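Deoxyribodipyrimidine photo-lyase (Oryza sativa Japonica Group, PDB 3UMV) uses light energy captured through its FAD cofactor to split UV-induced cyclobutane pyrimidine dimers in DNA back into two pyrimidines. Local coordinates at residues K186-K191 / R324-N329; Q336-S341 / S432-C437; C437-S440 / H445-G448; W449-R452 / G456-R459. One frame throughout, in Å; residues are numbered along the deposited sequence.

Contact 1: K186-K191 / R324-N329. With FAD (flavin-adenine dinucleotide), chain I.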
# COMPACT_ATOMS: atom_id res chain seq x y z
N LYS A 186 -18.12 2.83 -8.81
CA LYS A 186 -19.24 2.23 -9.52
C LYS A 186 -18.82 1.65 -10.87
O LYS A 186 -19.11 0.48 -11.18
CB LYS A 186 -20.37 3.24 -9.71
CG LYS A 186 -21.65 2.61 -10.24
CD LYS A 186 -21.67 2.52 -11.75
CE LYS A 186 -22.91 1.77 -12.23
NZ LYS A 186 -23.25 2.09 -13.64
N THR A 187 -18.14 2.45 -11.67
CA THR A 187 -17.77 2.01 -13.01
C THR A 187 -16.68 0.93 -12.96
O THR A 187 -16.66 0.02 -13.77
CB THR A 187 -17.34 3.19 -13.93
OG1 THR A 187 -16.11 3.74 -13.47
CG2 THR A 187 -18.42 4.28 -13.92
N PHE A 188 -15.80 1.05 -11.98
CA PHE A 188 -14.78 0.04 -11.77
C PHE A 188 -15.40 -1.29 -11.31
O PHE A 188 -15.06 -2.36 -11.82
CB PHE A 188 -13.74 0.53 -10.77
CG PHE A 188 -12.58 -0.39 -10.62
CD1 PHE A 188 -11.63 -0.49 -11.62
CD2 PHE A 188 -12.43 -1.17 -9.48
CE1 PHE A 188 -10.54 -1.34 -11.49
CE2 PHE A 188 -11.34 -2.02 -9.34
CZ PHE A 188 -10.40 -2.10 -10.36
N ARG A 189 -16.34 -1.22 -10.37
CA ARG A 189 -17.04 -2.42 -9.89
C ARG A 189 -17.76 -3.14 -11.03
O ARG A 189 -17.80 -4.38 -11.07
CB ARG A 189 -18.04 -2.04 -8.80
CG ARG A 189 -18.72 -3.21 -8.11
CD ARG A 189 -19.83 -2.68 -7.19
NE ARG A 189 -19.35 -1.59 -6.33
CZ ARG A 189 -19.83 -0.35 -6.35
NH1 ARG A 189 -19.32 0.57 -5.53
NH2 ARG A 189 -20.80 -0.02 -7.18
N GLY A 190 -18.33 -2.38 -11.96
CA GLY A 190 -19.03 -2.97 -13.08
C GLY A 190 -18.12 -3.92 -13.85
O GLY A 190 -18.54 -4.99 -14.28
N LYS A 191 -16.87 -3.53 -14.00
CA LYS A 191 -15.93 -4.36 -14.74
C LYS A 191 -15.39 -5.55 -13.95
O LYS A 191 -15.38 -6.68 -14.45
CB LYS A 191 -14.79 -3.52 -15.32
CG LYS A 191 -15.29 -2.58 -16.41
CD LYS A 191 -14.18 -1.95 -17.22
CE LYS A 191 -14.75 -0.86 -18.09
NZ LYS A 191 -13.70 -0.07 -18.77
N ARG A 324 -9.66 -0.32 -3.05
CA ARG A 324 -8.20 -0.43 -3.02
C ARG A 324 -7.69 -0.64 -4.44
O ARG A 324 -6.75 0.03 -4.88
CB ARG A 324 -7.74 -1.58 -2.13
CG ARG A 324 -6.21 -1.76 -2.14
CD ARG A 324 -5.80 -2.94 -1.29
NE ARG A 324 -6.60 -4.09 -1.68
CZ ARG A 324 -6.36 -4.88 -2.72
NH1 ARG A 324 -5.29 -4.70 -3.49
NH2 ARG A 324 -7.20 -5.88 -2.98
N GLU A 325 -8.32 -1.56 -5.17
CA GLU A 325 -7.87 -1.83 -6.53
C GLU A 325 -8.15 -0.70 -7.51
O GLU A 325 -7.42 -0.54 -8.50
CB GLU A 325 -8.35 -3.22 -7.00
CG GLU A 325 -7.67 -4.30 -6.17
CD GLU A 325 -8.00 -5.74 -6.53
OE1 GLU A 325 -8.40 -6.03 -7.68
OE2 GLU A 325 -7.79 -6.59 -5.64
N LEU A 326 -9.17 0.10 -7.22
CA LEU A 326 -9.44 1.31 -7.98
C LEU A 326 -8.28 2.30 -7.85
O LEU A 326 -7.96 3.01 -8.80
CB LEU A 326 -10.76 1.96 -7.54
CG LEU A 326 -11.03 3.34 -8.15
CD1 LEU A 326 -11.22 3.29 -9.67
CD2 LEU A 326 -12.24 3.94 -7.48
N ALA A 327 -7.64 2.33 -6.68
CA ALA A 327 -6.48 3.20 -6.51
C ALA A 327 -5.31 2.74 -7.36
O ALA A 327 -4.61 3.59 -7.92
CB ALA A 327 -6.07 3.33 -5.03
N ASP A 328 -5.07 1.43 -7.45
CA ASP A 328 -4.03 0.92 -8.37
C ASP A 328 -4.38 1.27 -9.82
O ASP A 328 -3.52 1.70 -10.60
CB ASP A 328 -3.80 -0.59 -8.21
CG ASP A 328 -2.58 -0.92 -7.34
OD1 ASP A 328 -1.88 -1.95 -7.60
OD2 ASP A 328 -2.31 -0.14 -6.41
N ASN A 329 -5.65 1.09 -10.17
CA ASN A 329 -6.12 1.45 -11.50
C ASN A 329 -5.73 2.88 -11.83
O ASN A 329 -5.16 3.16 -12.88
CB ASN A 329 -7.63 1.26 -11.58
CG ASN A 329 -8.23 1.86 -12.84
OD1 ASN A 329 -8.73 2.97 -12.83
ND2 ASN A 329 -8.15 1.12 -13.94
PA FAD I . -10.79 -0.83 6.78
O1A FAD I . -12.02 0.02 6.85
O2A FAD I . -10.81 -2.03 7.68
O5B FAD I . -10.56 -1.24 5.25
C5B FAD I . -9.98 -2.48 4.89
C4B FAD I . -9.09 -2.29 3.66
O4B FAD I . -9.81 -1.77 2.55
C3B FAD I . -7.99 -1.28 3.91
O3B FAD I . -6.88 -1.87 4.56
C2B FAD I . -7.64 -0.87 2.51
O2B FAD I . -6.88 -1.90 1.89
C1B FAD I . -8.99 -0.86 1.84
N9A FAD I . -9.58 0.49 1.87
C8A FAD I . -10.44 1.02 2.80
N7A FAD I . -10.73 2.28 2.42
C5A FAD I . -10.05 2.57 1.27
C6A FAD I . -9.97 3.69 0.44
N6A FAD I . -10.71 4.78 0.64
N1A FAD I . -9.17 3.65 -0.69
C2A FAD I . -8.48 2.51 -0.99
N3A FAD I . -8.56 1.41 -0.17
C4A FAD I . -9.34 1.44 0.93
N1 FAD I . -5.06 4.02 2.56
C2 FAD I . -3.83 3.43 2.60
O2 FAD I . -3.79 2.20 2.52
N3 FAD I . -2.68 4.19 2.70
C4 FAD I . -2.75 5.57 2.77
O4 FAD I . -1.72 6.25 2.86
C4X FAD I . -4.01 6.17 2.72
N5 FAD I . -4.15 7.53 2.80
C5X FAD I . -5.40 8.11 2.73
C6 FAD I . -5.54 9.51 2.78
C7 FAD I . -6.80 10.09 2.72
C7M FAD I . -6.92 11.59 2.76
C8 FAD I . -7.93 9.28 2.60
C8M FAD I . -9.31 9.85 2.53
C9 FAD I . -7.79 7.90 2.56
C9A FAD I . -6.53 7.32 2.62
N10 FAD I . -6.40 5.95 2.59
C10 FAD I . -5.14 5.39 2.63
C1' FAD I . -7.61 5.03 2.47
C2' FAD I . -8.20 4.57 3.85
O2' FAD I . -8.41 5.64 4.78
C3' FAD I . -7.36 3.49 4.56
O3' FAD I . -7.10 2.45 3.66
C4' FAD I . -8.06 2.90 5.79
O4' FAD I . -8.34 3.93 6.72
C5' FAD I . -7.14 1.83 6.38
O5' FAD I . -7.52 1.38 7.66
P FAD I . -8.10 -0.11 7.83
O1P FAD I . -7.18 -1.12 7.17
O2P FAD I . -8.33 -0.40 9.29
O3P FAD I . -9.49 0.12 7.05
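The ring of Phe188 lies flat against the backbone of a crossing helix: Leu326 CA sits over the middle of one face, 4.1 Å from the ring centroid, a CH-pi contact only 12° off the ring normal. With CG anti to the backbone N (chi1 -174°), the phenyl group of helix 185-193 is carried across the gap to helix 310-333, where the axes of the two short segments pass 10.3 Å apart at 99°. Its CE2 comes to 3.7 Å from the peptide N of Leu326, and CZ nears Glu325 O. Leu326 CD1 packs on Phe188 CB at 3.9 Å; Asn329 CB touches Phe188 CE1, its amide being held by the backbone of Lys180 and Glu182. An alanine in place of Phe188 is likely to open a gap between the helices, over Leu326 CA and CB and beside Asn329 CB. Arg324, just before Glu325 in the chain, places its CA 3.4 Å from FAD N3A and forms a salt bridge from NH2 to Glu325 OE2 at 2.8 Å, while Val171 N also binds that oxygen. The ring thus meets the helix by van der Waals and CH-pi contact, and the Glu325 carboxylate would probably steady the Arg324 guanidinium near FAD O2B.

Contact 2: Q336-S341 / S432-C437; sequences QYDSLS and SGYVGC. With FAD (flavin-adenine dinucleotide), chain I.
A type I turn from Gln336 to Ser339, in the loop after helix 310-333, is laid against helix 431-442 so that the CA atoms of Asp338 and Tyr434 come within 5.7 Å. Tyr434 carries the contact. The edge of Tyr337 is turned toward its face in a T-shaped pair, centroids 5.0 Å apart and planes at 62°, and Tyr337 CE1 stands over the middle of the Tyr434 ring, 3.7 Å from CD1 of Tyr434. Tyr337 reaches this place with CG wedged between its backbone N and carbonyl carbon (chi1 55°), which folds the ring back toward the helix. Beside it, Asp338 CB rests on Tyr434 CD2 at 3.6 Å, while the carboxylate turns off to a salt bridge with Arg141. Both phenol oxygens meet on one water, 2.6 Å from Tyr337 OH and 3.0 Å from Tyr434 OH; Tyr337 OH is also bonded by Arg141 N, and Arg141 makes a cation-pi contact with this tyrosine. Tyr337 O is buried without any polar partner. Gly433 CA lies 3.2 Å from FAD N5 and Gly436 CA 3.5 Å from FAD C8, and a side chain at either position would collide with the flavin. The aromatic pair thus fastens the loop to the side of helix 431-442 turned away from the flavin, while the two glycines form a wall of the pocket in the helical FAD-binding domain of photolyases.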
# COMPACT_ATOMS: atom_id res chain seq x y z
N GLN A 336 0.25 11.31 -13.65
CA GLN A 336 0.25 12.45 -12.74
C GLN A 336 -0.75 12.26 -11.60
O GLN A 336 -1.61 13.11 -11.33
CB GLN A 336 -0.03 13.75 -13.52
CG GLN A 336 1.13 14.13 -14.43
CD GLN A 336 0.78 15.27 -15.37
OE1 GLN A 336 1.15 16.43 -15.13
NE2 GLN A 336 0.06 14.96 -16.43
N TYR A 337 -0.59 11.14 -10.90
CA TYR A 337 -1.57 10.71 -9.91
C TYR A 337 -1.45 11.47 -8.59
O TYR A 337 -2.30 11.33 -7.72
CB TYR A 337 -1.47 9.20 -9.67
CG TYR A 337 -0.08 8.73 -9.29
CD1 TYR A 337 0.45 9.02 -8.03
CD2 TYR A 337 0.69 8.01 -10.19
CE1 TYR A 337 1.73 8.60 -7.68
CE2 TYR A 337 1.97 7.58 -9.85
CZ TYR A 337 2.48 7.88 -8.61
OH TYR A 337 3.74 7.44 -8.29
N ASP A 338 -0.40 12.29 -8.46
CA ASP A 338 -0.16 13.03 -7.22
C ASP A 338 -0.16 14.54 -7.46
O ASP A 338 0.49 15.28 -6.73
CB ASP A 338 1.19 12.63 -6.61
CG ASP A 338 2.36 12.85 -7.57
OD1 ASP A 338 3.52 12.88 -7.10
OD2 ASP A 338 2.14 13.02 -8.79
N SER A 339 -0.91 14.98 -8.47
CA SER A 339 -0.92 16.39 -8.86
C SER A 339 -2.31 16.78 -9.37
O SER A 339 -3.08 15.92 -9.81
CB SER A 339 0.14 16.65 -9.94
OG SER A 339 0.52 18.01 -9.97
N LEU A 340 -2.63 18.07 -9.30
CA LEU A 340 -3.96 18.53 -9.71
C LEU A 340 -4.21 18.15 -11.17
O LEU A 340 -5.35 17.93 -11.57
CB LEU A 340 -4.09 20.05 -9.52
CG LEU A 340 -5.39 20.69 -9.99
CD1 LEU A 340 -6.58 20.10 -9.23
CD2 LEU A 340 -5.35 22.22 -9.79
N SER A 341 -3.14 18.06 -11.96
CA SER A 341 -3.34 17.75 -13.36
C SER A 341 -3.93 16.35 -13.56
O SER A 341 -4.52 16.08 -14.58
CB SER A 341 -2.05 17.96 -14.17
OG SER A 341 -1.00 17.17 -13.65
N SER A 432 -3.17 4.13 -2.62
CA SER A 432 -4.36 4.54 -1.89
C SER A 432 -4.19 5.81 -1.08
O SER A 432 -5.17 6.46 -0.75
CB SER A 432 -4.86 3.42 -0.97
OG SER A 432 -5.23 2.27 -1.72
N GLY A 433 -2.96 6.16 -0.73
CA GLY A 433 -2.69 7.44 -0.09
C GLY A 433 -2.81 8.60 -1.06
O GLY A 433 -3.44 9.61 -0.76
N TYR A 434 -2.19 8.45 -2.22
CA TYR A 434 -2.31 9.46 -3.26
C TYR A 434 -3.76 9.60 -3.64
O TYR A 434 -4.29 10.72 -3.74
CB TYR A 434 -1.49 9.08 -4.49
CG TYR A 434 0.00 9.06 -4.22
CD1 TYR A 434 0.70 7.87 -4.17
CD2 TYR A 434 0.69 10.24 -4.01
CE1 TYR A 434 2.05 7.85 -3.91
CE2 TYR A 434 2.05 10.24 -3.77
CZ TYR A 434 2.73 9.04 -3.73
OH TYR A 434 4.09 9.05 -3.50
N VAL A 435 -4.44 8.47 -3.82
CA VAL A 435 -5.83 8.50 -4.24
C VAL A 435 -6.77 9.08 -3.16
O VAL A 435 -7.70 9.81 -3.49
CB VAL A 435 -6.32 7.15 -4.83
CG1 VAL A 435 -7.85 7.12 -5.05
CG2 VAL A 435 -5.61 6.92 -6.17
N GLY A 436 -6.51 8.76 -1.89
CA GLY A 436 -7.28 9.33 -0.79
C GLY A 436 -7.18 10.85 -0.75
O GLY A 436 -8.19 11.55 -0.60
N CYS A 437 -5.97 11.37 -0.89
CA CYS A 437 -5.75 12.82 -0.91
C CYS A 437 -6.43 13.44 -2.12
O CYS A 437 -7.07 14.50 -2.01
CB CYS A 437 -4.25 13.14 -0.90
SG CYS A 437 -3.45 12.70 0.67
PA FAD I . -10.79 -0.83 6.78
O1A FAD I . -12.02 0.02 6.85
O2A FAD I . -10.81 -2.03 7.68
O5B FAD I . -10.56 -1.24 5.25
C5B FAD I . -9.98 -2.48 4.89
C4B FAD I . -9.09 -2.29 3.66
O4B FAD I . -9.81 -1.77 2.55
C3B FAD I . -7.99 -1.28 3.91
O3B FAD I . -6.88 -1.87 4.56
C2B FAD I . -7.64 -0.87 2.51
O2B FAD I . -6.88 -1.90 1.89
C1B FAD I . -8.99 -0.86 1.84
N9A FAD I . -9.58 0.49 1.87
C8A FAD I . -10.44 1.02 2.80
N7A FAD I . -10.73 2.28 2.42
C5A FAD I . -10.05 2.57 1.27
C6A FAD I . -9.97 3.69 0.44
N6A FAD I . -10.71 4.78 0.64
N1A FAD I . -9.17 3.65 -0.69
C2A FAD I . -8.48 2.51 -0.99
N3A FAD I . -8.56 1.41 -0.17
C4A FAD I . -9.34 1.44 0.93
N1 FAD I . -5.06 4.02 2.56
C2 FAD I . -3.83 3.43 2.60
O2 FAD I . -3.79 2.20 2.52
N3 FAD I . -2.68 4.19 2.70
C4 FAD I . -2.75 5.57 2.77
O4 FAD I . -1.72 6.25 2.86
C4X FAD I . -4.01 6.17 2.72
N5 FAD I . -4.15 7.53 2.80
C5X FAD I . -5.40 8.11 2.73
C6 FAD I . -5.54 9.51 2.78
C7 FAD I . -6.80 10.09 2.72
C7M FAD I . -6.92 11.59 2.76
C8 FAD I . -7.93 9.28 2.60
C8M FAD I . -9.31 9.85 2.53
C9 FAD I . -7.79 7.90 2.56
C9A FAD I . -6.53 7.32 2.62
N10 FAD I . -6.40 5.95 2.59
C10 FAD I . -5.14 5.39 2.63
C1' FAD I . -7.61 5.03 2.47
C2' FAD I . -8.20 4.57 3.85
O2' FAD I . -8.41 5.64 4.78
C3' FAD I . -7.36 3.49 4.56
O3' FAD I . -7.10 2.45 3.66
C4' FAD I . -8.06 2.90 5.79
O4' FAD I . -8.34 3.93 6.72
C5' FAD I . -7.14 1.83 6.38
O5' FAD I . -7.52 1.38 7.66
P FAD I . -8.10 -0.11 7.83
O1P FAD I . -7.18 -1.12 7.17
O2P FAD I . -8.33 -0.40 9.29
O3P FAD I . -9.49 0.12 7.05
O HOH W 1 5.12 8.25 -6.24

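Contact 3: C437-S440 / H445-G448; sequences CMWS and HDQG. With FAD (flavin-adenine dinucleotide), chain I; EDO (1,2-ethanediol), chain D.
Trp439 meets Asp446 where the loop after helix 431-442 returns along that helix, which lines the flavin pocket in the FAD-binding helical domain of the photolyase; Cys437 and Met438, just before it, face the flavin and helix 410-424. CG of Trp439 is anti to the backbone N (chi1 180°), which swings the indole out beside 445-448, where the carboxylate of Asp446 lies almost parallel to it, the planes 9° apart. Asp446 OD1 is 3.4 Å above the Trp439 ring plane, offset toward the rim, and comes 3.6 Å from Trp439 CZ2; the same oxygen is in a salt bridge with Arg459. His445 sits more loosely against Trp439 CD1, its ND1 bonded to Tyr183 O. Ser440 turns OG back to Gly436 O and touches the flavin methyls. Polar links between helix and loop are carried by water: one lies over the indole face between Trp439 O and Asp446 OD1, 2.7 Å from the latter. A second reaches His445 O and Asp446 OD2 only weakly, but accepts the indole proton in the ring plane, with Trp439 NE1 2.8 Å from the water.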
# COMPACT_ATOMS: atom_id res chain seq x y z
N CYS A 437 -5.97 11.37 -0.89
CA CYS A 437 -5.75 12.82 -0.91
C CYS A 437 -6.43 13.44 -2.12
O CYS A 437 -7.07 14.50 -2.01
CB CYS A 437 -4.25 13.14 -0.90
SG CYS A 437 -3.45 12.70 0.67
N MET A 438 -6.30 12.77 -3.28
CA MET A 438 -6.97 13.24 -4.49
C MET A 438 -8.49 13.17 -4.38
O MET A 438 -9.19 14.03 -4.92
CB MET A 438 -6.48 12.46 -5.72
CG MET A 438 -5.04 12.72 -6.08
SD MET A 438 -4.79 14.26 -6.99
CE MET A 438 -5.37 13.77 -8.63
N TRP A 439 -9.02 12.15 -3.71
CA TRP A 439 -10.47 12.09 -3.54
C TRP A 439 -10.93 13.32 -2.74
O TRP A 439 -11.92 13.98 -3.07
CB TRP A 439 -10.87 10.80 -2.81
CG TRP A 439 -12.36 10.65 -2.58
CD1 TRP A 439 -13.25 9.98 -3.38
CD2 TRP A 439 -13.11 11.15 -1.46
NE1 TRP A 439 -14.51 10.05 -2.83
CE2 TRP A 439 -14.45 10.76 -1.66
CE3 TRP A 439 -12.79 11.89 -0.33
CZ2 TRP A 439 -15.46 11.09 -0.76
CZ3 TRP A 439 -13.80 12.21 0.58
CH2 TRP A 439 -15.11 11.81 0.35
N SER A 440 -10.19 13.62 -1.68
CA SER A 440 -10.58 14.65 -0.73
C SER A 440 -10.47 16.05 -1.32
O SER A 440 -11.38 16.87 -1.17
CB SER A 440 -9.69 14.56 0.51
OG SER A 440 -9.86 13.29 1.11
N HIS A 445 -12.74 10.25 -8.19
CA HIS A 445 -13.65 9.12 -7.95
C HIS A 445 -14.94 9.53 -7.23
O HIS A 445 -15.71 8.66 -6.81
CB HIS A 445 -12.98 8.00 -7.15
CG HIS A 445 -11.70 7.50 -7.74
ND1 HIS A 445 -11.50 7.32 -9.09
CD2 HIS A 445 -10.55 7.11 -7.13
CE1 HIS A 445 -10.28 6.86 -9.30
NE2 HIS A 445 -9.69 6.72 -8.13
N ASP A 446 -15.16 10.83 -7.07
CA ASP A 446 -16.38 11.36 -6.46
C ASP A 446 -17.23 12.08 -7.49
O ASP A 446 -16.75 12.42 -8.59
CB ASP A 446 -15.99 12.37 -5.38
CG ASP A 446 -17.07 12.56 -4.33
OD1 ASP A 446 -16.78 13.26 -3.34
OD2 ASP A 446 -18.19 12.01 -4.47
N GLN A 447 -18.48 12.37 -7.13
CA GLN A 447 -19.33 13.27 -7.90
C GLN A 447 -19.12 14.72 -7.45
O GLN A 447 -18.47 14.97 -6.43
CB GLN A 447 -20.80 12.92 -7.68
CG GLN A 447 -21.23 13.04 -6.24
CD GLN A 447 -22.75 12.99 -6.11
OE1 GLN A 447 -23.32 11.93 -5.89
NE2 GLN A 447 -23.39 14.13 -6.26
N GLY A 448 -19.66 15.67 -8.19
CA GLY A 448 -19.70 17.07 -7.76
C GLY A 448 -20.91 17.32 -6.87
O GLY A 448 -21.85 16.53 -6.81
PA FAD I . -10.79 -0.83 6.78
O1A FAD I . -12.02 0.02 6.85
O2A FAD I . -10.81 -2.03 7.68
O5B FAD I . -10.56 -1.24 5.25
C5B FAD I . -9.98 -2.48 4.89
C4B FAD I . -9.09 -2.29 3.66
O4B FAD I . -9.81 -1.77 2.55
C3B FAD I . -7.99 -1.28 3.91
O3B FAD I . -6.88 -1.87 4.56
C2B FAD I . -7.64 -0.87 2.51
O2B FAD I . -6.88 -1.90 1.89
C1B FAD I . -8.99 -0.86 1.84
N9A FAD I . -9.58 0.49 1.87
C8A FAD I . -10.44 1.02 2.80
N7A FAD I . -10.73 2.28 2.42
C5A FAD I . -10.05 2.57 1.27
C6A FAD I . -9.97 3.69 0.44
N6A FAD I . -10.71 4.78 0.64
N1A FAD I . -9.17 3.65 -0.69
C2A FAD I . -8.48 2.51 -0.99
N3A FAD I . -8.56 1.41 -0.17
C4A FAD I . -9.34 1.44 0.93
N1 FAD I . -5.06 4.02 2.56
C2 FAD I . -3.83 3.43 2.60
O2 FAD I . -3.79 2.20 2.52
N3 FAD I . -2.68 4.19 2.70
C4 FAD I . -2.75 5.57 2.77
O4 FAD I . -1.72 6.25 2.86
C4X FAD I . -4.01 6.17 2.72
N5 FAD I . -4.15 7.53 2.80
C5X FAD I . -5.40 8.11 2.73
C6 FAD I . -5.54 9.51 2.78
C7 FAD I . -6.80 10.09 2.72
C7M FAD I . -6.92 11.59 2.76
C8 FAD I . -7.93 9.28 2.60
C8M FAD I . -9.31 9.85 2.53
C9 FAD I . -7.79 7.90 2.56
C9A FAD I . -6.53 7.32 2.62
N10 FAD I . -6.40 5.95 2.59
C10 FAD I . -5.14 5.39 2.63
C1' FAD I . -7.61 5.03 2.47
C2' FAD I . -8.20 4.57 3.85
O2' FAD I . -8.41 5.64 4.78
C3' FAD I . -7.36 3.49 4.56
O3' FAD I . -7.10 2.45 3.66
C4' FAD I . -8.06 2.90 5.79
O4' FAD I . -8.34 3.93 6.72
C5' FAD I . -7.14 1.83 6.38
O5' FAD I . -7.52 1.38 7.66
P FAD I . -8.10 -0.11 7.83
O1P FAD I . -7.18 -1.12 7.17
O2P FAD I . -8.33 -0.40 9.29
O3P FAD I . -9.49 0.12 7.05
C1 EDO D . -19.70 9.35 -8.08
O1 EDO D . -20.85 9.22 -7.34
C2 EDO D . -18.57 8.64 -7.76
O2 EDO D . -18.41 8.03 -6.54
O HOH W 2 -14.61 14.53 -2.50
O HOH W 3 -16.97 9.10 -3.70

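Contact 4: W449-R452 / G456-R459. With URE (urea), chain K; EDO (1,2-ethanediol), chain F.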
# COMPACT_ATOMS: atom_id res chain seq x y z
N TRP A 449 -20.90 18.45 -6.18
CA TRP A 449 -21.91 18.79 -5.19
C TRP A 449 -22.19 20.28 -5.32
O TRP A 449 -21.59 20.95 -6.16
CB TRP A 449 -21.39 18.44 -3.78
CG TRP A 449 -21.04 16.98 -3.63
CD1 TRP A 449 -19.82 16.39 -3.88
CD2 TRP A 449 -21.91 15.92 -3.22
NE1 TRP A 449 -19.89 15.03 -3.65
CE2 TRP A 449 -21.16 14.72 -3.24
CE3 TRP A 449 -23.26 15.87 -2.83
CZ2 TRP A 449 -21.72 13.49 -2.88
CZ3 TRP A 449 -23.80 14.64 -2.49
CH2 TRP A 449 -23.04 13.47 -2.52
N LYS A 450 -23.08 20.80 -4.49
CA LYS A 450 -23.49 22.20 -4.63
C LYS A 450 -22.30 23.15 -4.56
O LYS A 450 -21.50 23.08 -3.63
CB LYS A 450 -24.51 22.55 -3.55
CG LYS A 450 -25.21 23.88 -3.76
CD LYS A 450 -26.29 24.10 -2.71
CE LYS A 450 -27.20 25.26 -3.08
NZ LYS A 450 -26.47 26.55 -3.16
N GLU A 451 -22.19 24.02 -5.56
CA GLU A 451 -21.08 24.96 -5.63
C GLU A 451 -21.05 25.87 -4.41
O GLU A 451 -22.08 26.44 -4.03
CB GLU A 451 -21.14 25.78 -6.92
CG GLU A 451 -19.79 26.28 -7.39
CD GLU A 451 -19.84 26.95 -8.74
OE1 GLU A 451 -18.84 27.60 -9.12
OE2 GLU A 451 -20.87 26.82 -9.44
N ARG A 452 -19.88 26.01 -3.81
CA ARG A 452 -19.67 26.89 -2.67
C ARG A 452 -18.30 27.53 -2.81
O ARG A 452 -17.49 27.10 -3.63
CB ARG A 452 -19.76 26.09 -1.37
CG ARG A 452 -18.71 25.01 -1.25
CD ARG A 452 -18.85 24.26 0.06
NE ARG A 452 -18.72 25.17 1.19
CZ ARG A 452 -19.64 25.32 2.14
NH1 ARG A 452 -20.77 24.61 2.12
NH2 ARG A 452 -19.42 26.18 3.13
N GLY A 456 -15.61 25.10 -4.58
CA GLY A 456 -16.42 24.93 -5.77
C GLY A 456 -17.37 23.76 -5.57
O GLY A 456 -18.03 23.65 -4.53
N LYS A 457 -17.44 22.87 -6.56
CA LYS A 457 -18.28 21.68 -6.47
C LYS A 457 -17.61 20.47 -5.81
O LYS A 457 -18.19 19.39 -5.74
CB LYS A 457 -18.81 21.31 -7.86
CG LYS A 457 -19.56 22.45 -8.51
CD LYS A 457 -20.08 22.08 -9.88
CE LYS A 457 -20.61 23.32 -10.58
NZ LYS A 457 -21.14 23.01 -11.94
N ILE A 458 -16.39 20.64 -5.32
CA ILE A 458 -15.72 19.54 -4.62
C ILE A 458 -16.51 19.32 -3.33
O ILE A 458 -16.89 20.28 -2.68
CB ILE A 458 -14.27 19.91 -4.26
CG1 ILE A 458 -13.48 20.21 -5.54
CG2 ILE A 458 -13.62 18.78 -3.45
CD1 ILE A 458 -13.52 19.08 -6.57
N ARG A 459 -16.73 18.06 -2.96
CA ARG A 459 -17.47 17.71 -1.75
C ARG A 459 -16.92 18.40 -0.48
O ARG A 459 -15.71 18.38 -0.22
CB ARG A 459 -17.51 16.19 -1.56
CG ARG A 459 -18.36 15.74 -0.36
CD ARG A 459 -18.08 14.29 0.04
NE ARG A 459 -18.35 13.35 -1.05
CZ ARG A 459 -19.04 12.22 -0.91
NH1 ARG A 459 -19.53 11.89 0.28
NH2 ARG A 459 -19.24 11.42 -1.96
C URE K . -20.49 20.96 -1.43
O URE K . -19.56 21.45 -2.10
N1 URE K . -20.36 19.80 -0.82
N2 URE K . -21.62 21.62 -1.32
C1 EDO F . -15.52 27.98 3.04
O1 EDO F . -14.30 27.98 3.67
C2 EDO F . -15.78 27.05 2.07
O2 EDO F . -17.03 27.01 1.49
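Trp449 is held at both its backbone and its ring. Its N gives a bond of 2.9 Å to Lys457 O, and its indole lies side by side with Arg459, whose stem runs along one face. Arg459 CB approaches Trp449 CD1 to 3.3 Å, and CG stands over the five-membered ring in a CH-pi contact, 4.0 Å from its centroid. Farther out the guanidinium is turned 69° from the ring plane and takes Trp449 CZ2 over one of its faces; its NE belongs to a salt bridge with Asp446. With an alanine in place of Trp449, the stem of Arg459 is likely to lose its indole cover and the guanidinium to turn more freely about the Asp446 bond. The chain here doubles back as a short hairpin-like loop between helices 431-442 and 463-469, with a single antiparallel, hydrogen-bonded bridge at Arg452 and Gly456. Gly456 O accepts from Arg452 N at 3.1 Å, and the return bond, Gly456 N to Arg452 O, is weak. Lys457 lays its CB against Trp449 O at 3.3 Å, then runs extended (chi2 to chi4 all near 180°) across Glu451; its CE lies 3.7 Å from Glu451 OE2, while Glu451 OE1 is bonded by His354. Between the two limbs a urea molecule gives N2 to Lys450 O at 2.7 Å and rests its N1 against Trp449 CB.

How the contacts relate
Contacts 1, 2 and 3 are buried and all touch FAD, whereas contact 4 is only partly buried, its centre about 30 Å from the centre of the chain. Contacts 2 and 3 share helix 431-442 and Cys437; contact 1 reaches the same helix where Ala327 packs on Ser432 and Val435, and meets contact 3 where Leu326 touches His445. The chemistry differs with place: a ring on a helix backbone in contact 1, an aromatic pair with a water in contact 2, carboxylate on indole with bridging waters in contact 3, and backbone bonds and an arginine stem on an indole in contact 4. The salt bridge from Asp446 to Arg459 ties contact 3 to contact 4.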